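Local coordinates for acyl-CoA dehydrogenase (Thermus thermophilus, PDB 2Z1Q), which probably catalyses the FAD-dependent oxidation of saturated acyl-CoA thioesters to their 2,3-dehydroacyl-CoA products, at residues B[289-293]-B[294-298]; B[300-303]-B[304-308]. One frame throughout, in Å; residues are numbered along the deposited sequence.

Contacts 1 and 2 follow each other along the chain, and both touch the same FAD and the second subunit. Contact 1 is a turn in the loop between helix 252-288 and helix 300-331. It is only partly buried, and its chemistry is polar: backbone bonds close the turn while an arginine meets the cofactor's phosphates. Contact 2, the first turns of helix 300-331, is buried, held by the helical bond pattern and offering mainly apolar contact to the adenosine end of FAD. They meet where Q303 NE2 probably bonds to G297 O (2.8 Å) and where I302 packs on I296 and G297, which would hold the loop against the start of the helix.

Contact 1 (B[289-293]-B[294-298]); sequences RVQFG and RPIGR. With FAD (flavin-adenine dinucleotide), chain C.
R289 and I296 face each other at the base of a tight turn, where I296 N donates to R289 O over 3.1 Å, nearly along the C=O axis. Closer to the tip, Q291 N bonds to R294 O (3.0 Å) with the donor tilted 33° from the carbonyl plane, and R294 N returns a weak bond to Q291 O at 3.3 Å. V290 and P295 form the non-hydrogen-bonded pair between these links, a position from which the turn needs no N-H of the proline; V290 CG2 lies alongside P295 CG at 4.1 Å. F292 and G293 make the turn, both with left-handed backbone angles.

The R289 side chain runs on to the FAD pyrophosphate. Its CG is anti to the backbone N (chi1 -179°), and a bend at the next bond carries the guanidinium to the phosphates, with FAD O2A at its edge. R289 NE bonds to FAD O2A at 2.6 Å; NH1 adds a weak bond to that oxygen and another to FAD O2P at 2.8 Å, while NH2 is taken by P151 O of the second subunit. Q291 NE2 lies above one guanidinium face, displaced to its rim, and is weakly bonded to V290 O (2.7 Å). Q291 OE1 accepts the backbone N-H groups of G154 and D156 of the second subunit. F292 CE1 approaches FAD N7A obliquely at 3.5 Å. The arginine would probably offset the phosphate charge. The whole is a hairpin-like loop with a single bridge and a two-residue turn, forming part of the FAD site at the subunit interface, as in other acyl-CoA dehydrogenases.

Contact 2 (B[300-303]-B[304-308]); sequences GLIQ and QKLGE. With FAD (flavin-adenine dinucleotide), chain C.
L301 O is held twice by K305, once directly and once through a water, so one helical carbonyl is gripped by both ends of the same lysine residue, backbone N-H and, by way of the water, ammonium group. K305 N reaches L301 O over 3.3 Å from 35° above the carbonyl plane. A water also donates to L301 O, at 3.3 Å, and accepts from K305 NZ at 2.9 Å. The lysine chain runs past this carbonyl and bends at its last torsion (chi4 -62°), which brings the ammonium group round to the water. K305 NZ also forms salt bridges with E368 and with E402 of the second subunit.

The neighbouring turns are regular. L306 N points almost straight at I302 O (3.0 Å, 177° at the hydrogen), and G307 N and Q304 N bond to Q303 O and G300 O. The Q303 amide is engaged elsewhere: NE2 donates to G297 O and to E565 OE2 on helix 556-570.

On another side of the helix, I302 CG2, anti to the backbone N, lies beside L306 CD1 at 3.9 Å, while the CG1-CD1 branch extends to the FAD ribose and adenine; the closest distances there are too short to be reliable. An alanine in place of I302 would strip away both branches, is likely to leave L306 CD1 without this apolar neighbour, and would probably open a gap beside the ribose. The chemistry thus divides round the helix: the aliphatic side chain of I302 lies against the nucleotide, whereas the lysine's charge is probably balanced by carboxylates from both subunits, consistent with a link between this helix and the second subunit.

Contact 1 (B[289-293]-B[294-298])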
ATOM      1  N   ARG B 289       0.793 -16.478  16.866  1.00 31.12           N
ATOM      2  CA  ARG B 289       2.175 -16.551  16.414  1.00 30.14           C
ATOM      3  C   ARG B 289       3.157 -16.189  17.512  1.00 29.50           C
ATOM      4  O   ARG B 289       3.109 -15.095  18.067  1.00 29.31           O
ATOM      5  CB  ARG B 289       2.402 -15.629  15.214  1.00 30.61           C
ATOM      6  CG  ARG B 289       3.827 -15.684  14.670  1.00 29.62           C
ATOM      7  CD  ARG B 289       4.174 -17.077  14.145  1.00 30.24           C
ATOM      8  NE  ARG B 289       5.448 -17.092  13.430  1.00 31.72           N
ATOM      9  CZ  ARG B 289       5.955 -18.155  12.811  1.00 32.04           C
ATOM     10  NH1 ARG B 289       7.119 -18.066  12.186  1.00 30.75           N
ATOM     11  NH2 ARG B 289       5.306 -19.312  12.821  1.00 30.82           N
ATOM     12  N   VAL B 290       4.062 -17.108  17.817  1.00 28.35           N
ATOM     13  CA  VAL B 290       5.058 -16.858  18.839  1.00 28.53           C
ATOM     14  C   VAL B 290       6.464 -16.798  18.225  1.00 28.49           C
ATOM     15  O   VAL B 290       6.878 -17.707  17.519  1.00 29.19           O
ATOM     16  CB  VAL B 290       5.014 -17.964  19.948  1.00 28.51           C
ATOM     17  CG1 VAL B 290       6.136 -17.773  20.931  1.00 26.60           C
ATOM     18  CG2 VAL B 290       3.686 -17.916  20.681  1.00 28.43           C
ATOM     19  N   GLN B 291       7.174 -15.699  18.462  1.00 27.49           N
ATOM     20  CA  GLN B 291       8.553 -15.558  17.990  1.00 28.05           C
ATOM     21  C   GLN B 291       9.354 -15.051  19.179  1.00 30.05           C
ATOM     22  O   GLN B 291       8.858 -14.239  19.975  1.00 27.99           O
ATOM     23  CB  GLN B 291       8.685 -14.568  16.823  1.00 27.95           C
ATOM     24  CG  GLN B 291       8.165 -15.100  15.493  1.00 28.87           C
ATOM     25  CD  GLN B 291       8.902 -16.339  15.029  1.00 28.32           C
ATOM     26  OE1 GLN B 291      10.028 -16.261  14.528  1.00 29.93           O
ATOM     27  NE2 GLN B 291       8.274 -17.495  15.207  1.00 25.72           N
ATOM     28  N   PHE B 292      10.587 -15.527  19.301  1.00 29.86           N
ATOM     29  CA  PHE B 292      11.441 -15.129  20.409  1.00 32.59           C
ATOM     30  C   PHE B 292      10.722 -15.405  21.729  1.00 34.40           C
ATOM     31  O   PHE B 292      10.680 -14.555  22.616  1.00 34.60           O
ATOM     32  CB  PHE B 292      11.810 -13.640  20.310  1.00 32.00           C
ATOM     33  CG  PHE B 292      12.585 -13.284  19.065  1.00 32.14           C
ATOM     34  CD1 PHE B 292      11.928 -12.859  17.913  1.00 31.52           C
ATOM     35  CD2 PHE B 292      13.971 -13.395  19.042  1.00 30.03           C
ATOM     36  CE1 PHE B 292      12.644 -12.549  16.751  1.00 32.93           C
ATOM     37  CE2 PHE B 292      14.699 -13.087  17.882  1.00 31.32           C
ATOM     38  CZ  PHE B 292      14.035 -12.665  16.736  1.00 31.86           C
ATOM     39  N   GLY B 293      10.138 -16.595  21.829  1.00 36.33           N
ATOM     40  CA  GLY B 293       9.441 -17.012  23.033  1.00 38.75           C
ATOM     41  C   GLY B 293       8.385 -16.068  23.561  1.00 40.63           C
ATOM     42  O   GLY B 293       8.322 -15.807  24.765  1.00 41.66           O
ATOM     43  N   ARG B 294       7.545 -15.561  22.668  1.00 41.71           N
ATOM     44  CA  ARG B 294       6.488 -14.644  23.065  1.00 41.08           C
ATOM     45  C   ARG B 294       5.578 -14.309  21.889  1.00 39.46           C
ATOM     46  O   ARG B 294       6.024 -14.209  20.741  1.00 38.23           O
ATOM     47  CB  ARG B 294       7.099 -13.349  23.604  1.00 44.84           C
ATOM     48  CG  ARG B 294       6.377 -12.758  24.802  1.00 50.19           C
ATOM     49  CD  ARG B 294       6.823 -11.320  25.053  1.00 55.21           C
ATOM     50  NE  ARG B 294       8.265 -11.137  24.885  1.00 57.58           N
ATOM     51  CZ  ARG B 294       8.887  -9.962  24.957  1.00 59.47           C
ATOM     52  NH1 ARG B 294       8.199  -8.850  25.198  1.00 59.54           N
ATOM     53  NH2 ARG B 294      10.202  -9.893  24.781  1.00 59.54           N
ATOM     54  N   PRO B 295       4.275 -14.146  22.160  1.00 37.76           N
ATOM     55  CA  PRO B 295       3.355 -13.811  21.070  1.00 35.26           C
ATOM     56  C   PRO B 295       3.792 -12.457  20.519  1.00 33.33           C
ATOM     57  O   PRO B 295       4.076 -11.527  21.283  1.00 31.91           O
ATOM     58  CB  PRO B 295       2.002 -13.765  21.769  1.00 34.79           C
ATOM     59  CG  PRO B 295       2.167 -14.776  22.884  1.00 33.35           C
ATOM     60  CD  PRO B 295       3.537 -14.425  23.403  1.00 36.71           C
ATOM     61  N   ILE B 296       3.875 -12.354  19.195  1.00 31.21           N
ATOM     62  CA  ILE B 296       4.315 -11.115  18.565  1.00 28.14           C
ATOM     63  C   ILE B 296       3.458  -9.933  18.981  1.00 27.12           C
ATOM     64  O   ILE B 296       3.904  -8.783  18.953  1.00 27.01           O
ATOM     65  CB  ILE B 296       4.355 -11.259  17.020  1.00 26.83           C
ATOM     66  CG1 ILE B 296       2.985 -11.646  16.449  1.00 24.49           C
ATOM     67  CG2 ILE B 296       5.361 -12.323  16.662  1.00 25.30           C
ATOM     68  CD1 ILE B 296       2.986 -11.803  14.922  1.00 22.75           C
ATOM     69  N   GLY B 297       2.235 -10.235  19.397  1.00 27.83           N
ATOM     70  CA  GLY B 297       1.315  -9.212  19.845  1.00 28.01           C
ATOM     71  C   GLY B 297       1.824  -8.513  21.098  1.00 29.44           C
ATOM     72  O   GLY B 297       1.248  -7.507  21.513  1.00 28.64           O
ATOM     73  N   ARG B 298       2.893  -9.038  21.700  1.00 28.98           N
ATOM     74  CA  ARG B 298       3.460  -8.424  22.899  1.00 31.74           C
ATOM     75  C   ARG B 298       4.585  -7.445  22.562  1.00 31.28           C
ATOM     76  O   ARG B 298       5.035  -6.683  23.423  1.00 29.78           O
ATOM     77  CB  ARG B 298       3.994  -9.498  23.858  1.00 34.50           C
ATOM     78  CG  ARG B 298       2.917 -10.331  24.531  1.00 39.84           C
ATOM     79  CD  ARG B 298       1.966  -9.461  25.330  1.00 45.03           C
ATOM     80  NE  ARG B 298       0.952 -10.250  26.022  1.00 52.03           N
ATOM     81  CZ  ARG B 298      -0.050 -10.898  25.428  1.00 54.56           C
ATOM     82  NH1 ARG B 298      -0.913 -11.588  26.163  1.00 54.84           N
ATOM     83  NH2 ARG B 298      -0.198 -10.852  24.107  1.00 55.56           N
TER
HETATM   84  PA  FAD C 700       6.098 -13.846  11.366  1.00 59.87           P
HETATM   85  O1A FAD C 700       5.642 -13.828   9.997  1.00 60.73           O
HETATM   86  O2A FAD C 700       6.625 -15.169  12.098  1.00 55.74           O
HETATM   87  O5B FAD C 700       6.571 -12.464  11.964  1.00 56.88           O
HETATM   88  C5B FAD C 700       5.455 -11.652  12.297  1.00 57.58           C
HETATM   89  C4B FAD C 700       6.128 -10.522  12.997  1.00 59.97           C
HETATM   90  O4B FAD C 700       7.480 -10.222  12.923  1.00 60.21           O
HETATM   91  C3B FAD C 700       5.353  -9.164  13.289  1.00 61.92           C
HETATM   92  O3B FAD C 700       4.508  -9.312  14.439  1.00 64.25           O
HETATM   93  C2B FAD C 700       6.673  -8.326  13.492  1.00 61.99           C
HETATM   94  O2B FAD C 700       6.538  -7.147  14.307  1.00 66.06           O
HETATM   95  C1B FAD C 700       7.322  -9.514  14.095  1.00 57.90           C
HETATM   96  N9A FAD C 700       8.472  -9.415  14.969  1.00 54.53           N
HETATM   97  C8A FAD C 700       9.339 -10.467  15.120  1.00 52.94           C
HETATM   98  N7A FAD C 700      10.254 -10.187  15.968  1.00 53.65           N
HETATM   99  C5A FAD C 700      10.075  -8.927  16.414  1.00 54.27           C
HETATM  100  C6A FAD C 700      10.759  -8.079  17.325  1.00 54.53           C
HETATM  101  N6A FAD C 700      11.892  -8.539  17.959  1.00 56.33           N
HETATM  102  N1A FAD C 700      10.272  -6.819  17.533  1.00 54.59           N
HETATM  103  C2A FAD C 700       9.165  -6.385  16.933  1.00 53.76           C
HETATM  104  N3A FAD C 700       8.501  -7.153  16.087  1.00 52.69           N
HETATM  105  C4A FAD C 700       8.907  -8.418  15.778  1.00 53.72           C
HETATM  106  N1  FAD C 700      13.823 -18.005   3.749  1.00 29.62           N
HETATM  107  C2  FAD C 700      15.009 -18.583   3.537  1.00 29.29           C
HETATM  108  O2  FAD C 700      15.612 -19.040   4.502  1.00 27.79           O
HETATM  109  N3  FAD C 700      15.567 -18.702   2.297  1.00 30.25           N
HETATM  110  C4  FAD C 700      14.935 -18.231   1.163  1.00 29.85           C
HETATM  111  O4  FAD C 700      15.429 -18.347   0.059  1.00 30.41           O
HETATM  112  C4X FAD C 700      13.613 -17.603   1.328  1.00 32.26           C
HETATM  113  N5  FAD C 700      12.888 -17.141   0.304  1.00 33.51           N
HETATM  114  C5X FAD C 700      11.646 -16.617   0.481  1.00 34.83           C
HETATM  115  C6  FAD C 700      10.850 -16.178  -0.646  1.00 36.95           C
HETATM  116  C7  FAD C 700       9.557 -15.678  -0.433  1.00 35.96           C
HETATM  117  C7M FAD C 700       8.732 -15.260  -1.630  1.00 36.11           C
HETATM  118  C8  FAD C 700       9.024 -15.561   0.891  1.00 36.19           C
HETATM  119  C8M FAD C 700       7.630 -15.029   1.144  1.00 35.16           C
HETATM  120  C9  FAD C 700       9.780 -15.964   1.984  1.00 34.93           C
HETATM  121  C9A FAD C 700      11.106 -16.488   1.807  1.00 36.28           C
HETATM  122  N10 FAD C 700      11.848 -16.948   2.923  1.00 36.90           N
HETATM  123  C10 FAD C 700      13.083 -17.506   2.743  1.00 33.97           C
HETATM  124  C1' FAD C 700      11.216 -16.808   4.219  1.00 41.31           C
HETATM  125  C2' FAD C 700      11.656 -15.622   5.082  1.00 44.68           C
HETATM  126  O2' FAD C 700      13.018 -15.751   5.506  1.00 47.95           O
HETATM  127  C3' FAD C 700      10.710 -15.724   6.213  1.00 46.88           C
HETATM  128  O3' FAD C 700       9.369 -15.561   5.673  1.00 46.87           O
HETATM  129  C4' FAD C 700      10.873 -14.678   7.272  1.00 46.15           C
HETATM  130  O4' FAD C 700      12.161 -14.737   7.900  1.00 47.10           O
HETATM  131  C5' FAD C 700       9.732 -15.043   8.162  1.00 45.63           C
HETATM  132  O5' FAD C 700       9.527 -14.232   9.215  1.00 41.09           O
HETATM  133  P   FAD C 700       8.108 -14.813   9.702  1.00 43.21           P
HETATM  134  O1P FAD C 700       7.182 -14.838   8.552  1.00 39.40           O
HETATM  135  O2P FAD C 700       8.296 -16.330  10.277  1.00 40.36           O
HETATM  136  O3P FAD C 700       7.646 -13.722  10.829  1.00 48.29           O

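Contact 2 (B[300-303]-B[304-308])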
ATOM      1  N   GLY B 300       6.327  -4.167  20.967  1.00 25.28           N
ATOM      2  CA  GLY B 300       5.895  -2.802  20.760  1.00 24.87           C
ATOM      3  C   GLY B 300       5.425  -2.448  19.356  1.00 25.39           C
ATOM      4  O   GLY B 300       4.333  -1.930  19.195  1.00 24.21           O
ATOM      5  N   LEU B 301       6.237  -2.738  18.337  1.00 27.55           N
ATOM      6  CA  LEU B 301       5.882  -2.402  16.950  1.00 26.40           C
ATOM      7  C   LEU B 301       4.588  -3.047  16.455  1.00 28.31           C
ATOM      8  O   LEU B 301       3.859  -2.445  15.661  1.00 28.49           O
ATOM      9  CB  LEU B 301       7.040  -2.739  16.009  1.00 27.98           C
ATOM     10  CG  LEU B 301       8.326  -1.946  16.270  1.00 27.69           C
ATOM     11  CD1 LEU B 301       9.426  -2.398  15.333  1.00 27.00           C
ATOM     12  CD2 LEU B 301       8.060  -0.463  16.092  1.00 28.52           C
ATOM     13  N   ILE B 302       4.297  -4.264  16.902  1.00 27.80           N
ATOM     14  CA  ILE B 302       3.055  -4.894  16.483  1.00 27.60           C
ATOM     15  C   ILE B 302       1.907  -4.179  17.188  1.00 27.00           C
ATOM     16  O   ILE B 302       0.880  -3.895  16.567  1.00 26.96           O
ATOM     17  CB  ILE B 302       2.999  -6.368  16.866  1.00 28.12           C
ATOM     18  CG1 ILE B 302       4.099  -7.118  16.134  1.00 30.27           C
ATOM     19  CG2 ILE B 302       1.652  -6.949  16.535  1.00 24.93           C
ATOM     20  CD1 ILE B 302       5.415  -6.950  16.783  1.00 34.41           C
ATOM     21  N   GLN B 303       2.085  -3.883  18.480  1.00 26.01           N
ATOM     22  CA  GLN B 303       1.049  -3.201  19.251  1.00 25.08           C
ATOM     23  C   GLN B 303       0.745  -1.844  18.620  1.00 25.63           C
ATOM     24  O   GLN B 303      -0.408  -1.423  18.554  1.00 26.83           O
ATOM     25  CB  GLN B 303       1.481  -3.015  20.709  1.00 28.01           C
ATOM     26  CG  GLN B 303       1.793  -4.307  21.466  1.00 29.56           C
ATOM     27  CD  GLN B 303       1.203  -4.301  22.867  1.00 33.17           C
ATOM     28  OE1 GLN B 303       1.254  -3.287  23.565  1.00 33.94           O
ATOM     29  NE2 GLN B 303       0.642  -5.433  23.286  1.00 34.27           N
ATOM     30  N   GLN B 304       1.777  -1.159  18.146  1.00 25.40           N
ATOM     31  CA  GLN B 304       1.572   0.131  17.509  1.00 25.57           C
ATOM     32  C   GLN B 304       0.643  -0.033  16.284  1.00 23.44           C
ATOM     33  O   GLN B 304      -0.267   0.761  16.078  1.00 21.97           O
ATOM     34  CB  GLN B 304       2.925   0.726  17.107  1.00 25.63           C
ATOM     35  CG  GLN B 304       2.840   1.963  16.235  1.00 27.98           C
ATOM     36  CD  GLN B 304       4.217   2.520  15.907  1.00 29.37           C
ATOM     37  OE1 GLN B 304       4.847   3.171  16.734  1.00 31.43           O
ATOM     38  NE2 GLN B 304       4.688   2.259  14.694  1.00 30.73           N
ATOM     39  N   LYS B 305       0.867  -1.071  15.483  1.00 21.85           N
ATOM     40  CA  LYS B 305       0.025  -1.296  14.303  1.00 22.83           C
ATOM     41  C   LYS B 305      -1.420  -1.587  14.713  1.00 20.79           C
ATOM     42  O   LYS B 305      -2.356  -0.943  14.235  1.00 24.70           O
ATOM     43  CB  LYS B 305       0.573  -2.472  13.492  1.00 22.28           C
ATOM     44  CG  LYS B 305       2.001  -2.312  13.013  1.00 21.51           C
ATOM     45  CD  LYS B 305       2.366  -3.508  12.165  1.00 21.56           C
ATOM     46  CE  LYS B 305       3.870  -3.641  11.964  1.00 18.78           C
ATOM     47  NZ  LYS B 305       4.419  -2.473  11.259  1.00 19.24           N
ATOM     48  N   LEU B 306      -1.586  -2.557  15.607  1.00 21.85           N
ATOM     49  CA  LEU B 306      -2.894  -2.969  16.123  1.00 22.29           C
ATOM     50  C   LEU B 306      -3.656  -1.793  16.726  1.00 22.89           C
ATOM     51  O   LEU B 306      -4.866  -1.673  16.544  1.00 21.50           O
ATOM     52  CB  LEU B 306      -2.726  -4.070  17.185  1.00 21.77           C
ATOM     53  CG  LEU B 306      -2.222  -5.431  16.698  1.00 22.42           C
ATOM     54  CD1 LEU B 306      -1.929  -6.329  17.891  1.00 22.38           C
ATOM     55  CD2 LEU B 306      -3.260  -6.069  15.773  1.00 20.68           C
ATOM     56  N   GLY B 307      -2.947  -0.917  17.434  1.00 24.21           N
ATOM     57  CA  GLY B 307      -3.598   0.246  18.014  1.00 23.81           C
ATOM     58  C   GLY B 307      -4.013   1.235  16.937  1.00 24.97           C
ATOM     59  O   GLY B 307      -5.146   1.727  16.940  1.00 25.72           O
ATOM     60  N   GLU B 308      -3.104   1.528  16.007  1.00 25.65           N
ATOM     61  CA  GLU B 308      -3.415   2.474  14.934  1.00 25.89           C
ATOM     62  C   GLU B 308      -4.566   1.937  14.079  1.00 24.22           C
ATOM     63  O   GLU B 308      -5.449   2.689  13.679  1.00 26.45           O
ATOM     64  CB  GLU B 308      -2.167   2.732  14.062  1.00 25.57           C
ATOM     65  CG  GLU B 308      -2.367   3.797  13.006  1.00 26.74           C
ATOM     66  CD  GLU B 308      -2.689   5.162  13.591  1.00 29.39           C
ATOM     67  OE1 GLU B 308      -3.298   5.996  12.879  1.00 26.98           O
ATOM     68  OE2 GLU B 308      -2.326   5.412  14.762  1.00 27.82           O
TER
HETATM   69  PA  FAD C 700       6.098 -13.846  11.366  1.00 59.87           P
HETATM   70  O1A FAD C 700       5.642 -13.828   9.997  1.00 60.73           O
HETATM   71  O2A FAD C 700       6.625 -15.169  12.098  1.00 55.74           O
HETATM   72  O5B FAD C 700       6.571 -12.464  11.964  1.00 56.88           O
HETATM   73  C5B FAD C 700       5.455 -11.652  12.297  1.00 57.58           C
HETATM   74  C4B FAD C 700       6.128 -10.522  12.997  1.00 59.97           C
HETATM   75  O4B FAD C 700       7.480 -10.222  12.923  1.00 60.21           O
HETATM   76  C3B FAD C 700       5.353  -9.164  13.289  1.00 61.92           C
HETATM   77  O3B FAD C 700       4.508  -9.312  14.439  1.00 64.25           O
HETATM   78  C2B FAD C 700       6.673  -8.326  13.492  1.00 61.99           C
HETATM   79  O2B FAD C 700       6.538  -7.147  14.307  1.00 66.06           O
HETATM   80  C1B FAD C 700       7.322  -9.514  14.095  1.00 57.90           C
HETATM   81  N9A FAD C 700       8.472  -9.415  14.969  1.00 54.53           N
HETATM   82  C8A FAD C 700       9.339 -10.467  15.120  1.00 52.94           C
HETATM   83  N7A FAD C 700      10.254 -10.187  15.968  1.00 53.65           N
HETATM   84  C5A FAD C 700      10.075  -8.927  16.414  1.00 54.27           C
HETATM   85  C6A FAD C 700      10.759  -8.079  17.325  1.00 54.53           C
HETATM   86  N6A FAD C 700      11.892  -8.539  17.959  1.00 56.33           N
HETATM   87  N1A FAD C 700      10.272  -6.819  17.533  1.00 54.59           N
HETATM   88  C2A FAD C 700       9.165  -6.385  16.933  1.00 53.76           C
HETATM   89  N3A FAD C 700       8.501  -7.153  16.087  1.00 52.69           N
HETATM   90  C4A FAD C 700       8.907  -8.418  15.778  1.00 53.72           C
HETATM   91  N1  FAD C 700      13.823 -18.005   3.749  1.00 29.62           N
HETATM   92  C2  FAD C 700      15.009 -18.583   3.537  1.00 29.29           C
HETATM   93  O2  FAD C 700      15.612 -19.040   4.502  1.00 27.79           O
HETATM   94  N3  FAD C 700      15.567 -18.702   2.297  1.00 30.25           N
HETATM   95  C4  FAD C 700      14.935 -18.231   1.163  1.00 29.85           C
HETATM   96  O4  FAD C 700      15.429 -18.347   0.059  1.00 30.41           O
HETATM   97  C4X FAD C 700      13.613 -17.603   1.328  1.00 32.26           C
HETATM   98  N5  FAD C 700      12.888 -17.141   0.304  1.00 33.51           N
HETATM   99  C5X FAD C 700      11.646 -16.617   0.481  1.00 34.83           C
HETATM  100  C6  FAD C 700      10.850 -16.178  -0.646  1.00 36.95           C
HETATM  101  C7  FAD C 700       9.557 -15.678  -0.433  1.00 35.96           C
HETATM  102  C7M FAD C 700       8.732 -15.260  -1.630  1.00 36.11           C
HETATM  103  C8  FAD C 700       9.024 -15.561   0.891  1.00 36.19           C
HETATM  104  C8M FAD C 700       7.630 -15.029   1.144  1.00 35.16           C
HETATM  105  C9  FAD C 700       9.780 -15.964   1.984  1.00 34.93           C
HETATM  106  C9A FAD C 700      11.106 -16.488   1.807  1.00 36.28           C
HETATM  107  N10 FAD C 700      11.848 -16.948   2.923  1.00 36.90           N
HETATM  108  C10 FAD C 700      13.083 -17.506   2.743  1.00 33.97           C
HETATM  109  C1' FAD C 700      11.216 -16.808   4.219  1.00 41.31           C
HETATM  110  C2' FAD C 700      11.656 -15.622   5.082  1.00 44.68           C
HETATM  111  O2' FAD C 700      13.018 -15.751   5.506  1.00 47.95           O
HETATM  112  C3' FAD C 700      10.710 -15.724   6.213  1.00 46.88           C
HETATM  113  O3' FAD C 700       9.369 -15.561   5.673  1.00 46.87           O
HETATM  114  C4' FAD C 700      10.873 -14.678   7.272  1.00 46.15           C
HETATM  115  O4' FAD C 700      12.161 -14.737   7.900  1.00 47.10           O
HETATM  116  C5' FAD C 700       9.732 -15.043   8.162  1.00 45.63           C
HETATM  117  O5' FAD C 700       9.527 -14.232   9.215  1.00 41.09           O
HETATM  118  P   FAD C 700       8.108 -14.813   9.702  1.00 43.21           P
HETATM  119  O1P FAD C 700       7.182 -14.838   8.552  1.00 39.40           O
HETATM  120  O2P FAD C 700       8.296 -16.330  10.277  1.00 40.36           O
HETATM  121  O3P FAD C 700       7.646 -13.722  10.829  1.00 48.29           O
HETATM  122  O   HOH W   1       5.123  -0.556  13.324  1.00 29.14           O